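Local atomic coordinates of sporozoite-specific SAG protein (Toxoplasma gondii, PDB entry 2WNK), a protein that is a SAG2-related surface antigen of the sporozoite stage, built from two SRS domains and probably displayed on the parasite surface. Residues 186-191 with 213-218. Sequence-based numbering, arbitrary orientation.
Sequences VSLVPH and QQQKLC
Leu188 and Leu217 meet through their CD1 methyls, 3.8 Å apart, and the two side chains run past each other in opposite directions. Leu188 belongs to the short, weakly bonded helical turn 185-188, and Leu217 lies on strand 215-222. Leu188 CD1 also rests 3.8 Å from the backbone O of Lys216. The Leu217 CB points neither at segment 186-191 nor away from it, but the end of the side chain comes nearer, and its CD1 also touches Val189 CG2 at 4.0 Å. The bonds at Leu217 CG are flattened almost to a plane in the model. The placing of the two Leu217 methyls, and the contacts they make, is therefore doubtful in detail.

Val189 presents a single methyl to the strand. CG2 is the branch anti to its carbonyl carbon, and it lies 3.9 Å from Gln215 CG. The Gln215 chain bends at chi2 (-69°), which turns CD away from an extended course and lays it 3.3 Å from Leu188 O. Gln215 CG is 3.2 Å from Leu188 O. The contact is mainly van der Waals: methyls of Leu188, Val189 and Leu217, and the CB-CG part of Gln215 beside the Leu188 carbonyl.

Leu188 and Leu217 both touch Val173 of strand 172-174. Leu217 also packs on Val235 of the neighbouring strand 228-235. The CB of Lys216 points away from the helix, and its NZ forms a salt bridge with Asp177. Cys218 is disulfide-bonded to Cys179. The contact lies in the second SRS domain. Here the helical turn and the loop after it pack on the start of an inner strand of a mixed sheet, in the disulfide-braced beta-sandwich characteristic of the SRS fold.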
# COMPACT_ATOMS: atom_id res chain seq x y z
N VAL A 186 16.28 4.94 21.85
CA VAL A 186 16.07 5.50 23.16
C VAL A 186 17.35 6.00 23.77
O VAL A 186 17.30 6.70 24.79
CB VAL A 186 15.37 4.55 24.15
CG1 VAL A 186 13.92 4.24 23.71
CG2 VAL A 186 16.17 3.29 24.39
N SER A 187 18.50 5.67 23.18
CA SER A 187 19.71 6.39 23.55
C SER A 187 19.69 7.85 23.14
O SER A 187 20.41 8.67 23.73
CB SER A 187 20.99 5.73 23.01
OG SER A 187 21.11 6.05 21.63
N LEU A 188 18.98 8.21 22.08
CA LEU A 188 18.92 9.63 21.74
C LEU A 188 17.69 10.32 22.34
O LEU A 188 17.74 11.50 22.77
CB LEU A 188 18.87 9.75 20.24
CG LEU A 188 19.99 9.02 19.48
CD1 LEU A 188 19.80 9.32 18.01
CD2 LEU A 188 21.27 9.63 19.87
N VAL A 189 16.58 9.59 22.38
CA VAL A 189 15.33 10.14 22.91
C VAL A 189 14.69 9.09 23.76
O VAL A 189 13.97 8.23 23.29
CB VAL A 189 14.37 10.62 21.80
CG1 VAL A 189 13.15 11.34 22.42
CG2 VAL A 189 15.05 11.58 20.80
N PRO A 190 15.03 9.11 25.06
CA PRO A 190 14.51 8.17 26.06
C PRO A 190 13.00 8.10 25.95
O PRO A 190 12.35 9.14 25.76
CB PRO A 190 14.96 8.80 27.33
CG PRO A 190 16.36 9.31 26.94
CD PRO A 190 16.08 9.97 25.60
N HIS A 191 12.48 6.88 25.91
CA HIS A 191 11.02 6.60 25.99
C HIS A 191 10.31 6.77 24.65
O HIS A 191 9.10 6.53 24.53
CB HIS A 191 10.29 7.41 27.10
CG HIS A 191 11.05 7.60 28.37
ND1 HIS A 191 11.46 6.56 29.18
CD2 HIS A 191 11.47 8.74 28.99
CE1 HIS A 191 12.07 7.05 30.24
NE2 HIS A 191 12.10 8.37 30.14
N GLN A 213 18.75 17.65 25.25
CA GLN A 213 19.34 18.41 24.13
C GLN A 213 18.62 18.05 22.84
O GLN A 213 18.04 16.93 22.73
CB GLN A 213 20.86 18.14 23.98
CG GLN A 213 21.70 18.55 25.21
CD GLN A 213 23.24 18.47 24.94
OE1 GLN A 213 23.72 17.82 24.01
NE2 GLN A 213 24.00 19.13 25.77
N GLN A 214 18.62 18.96 21.88
CA GLN A 214 18.01 18.69 20.56
C GLN A 214 18.66 17.43 19.94
O GLN A 214 19.88 17.24 20.07
CB GLN A 214 18.16 19.87 19.59
CG GLN A 214 17.54 19.58 18.21
CD GLN A 214 17.90 20.63 17.14
OE1 GLN A 214 18.62 20.34 16.19
NE2 GLN A 214 17.39 21.82 17.30
N GLN A 215 17.85 16.63 19.26
CA GLN A 215 18.29 15.34 18.67
C GLN A 215 17.85 15.31 17.22
O GLN A 215 16.90 16.01 16.83
CB GLN A 215 17.72 14.12 19.45
CG GLN A 215 18.00 14.12 20.99
CD GLN A 215 19.47 13.92 21.42
OE1 GLN A 215 19.89 14.39 22.51
NE2 GLN A 215 20.21 13.16 20.65
N LYS A 216 18.52 14.46 16.44
CA LYS A 216 18.05 14.18 15.07
C LYS A 216 17.92 12.66 14.91
O LYS A 216 18.76 11.90 15.41
CB LYS A 216 19.02 14.74 14.06
CG LYS A 216 18.93 16.24 13.94
CD LYS A 216 19.75 16.67 12.76
CE LYS A 216 19.82 18.16 12.67
NZ LYS A 216 20.91 18.53 11.66
N LEU A 217 16.83 12.22 14.31
CA LEU A 217 16.57 10.81 14.15
C LEU A 217 16.41 10.63 12.68
O LEU A 217 15.58 11.28 12.07
CB LEU A 217 15.23 10.41 14.77
CG LEU A 217 15.05 10.16 16.27
CD1 LEU A 217 16.23 10.29 17.22
CD2 LEU A 217 13.74 10.55 16.88
N CYS A 218 17.21 9.74 12.11
CA CYS A 218 17.13 9.55 10.67
C CYS A 218 16.72 8.10 10.34
O CYS A 218 17.20 7.12 10.91
CB CYS A 218 18.51 9.80 10.05
SG CYS A 218 18.28 9.81 8.25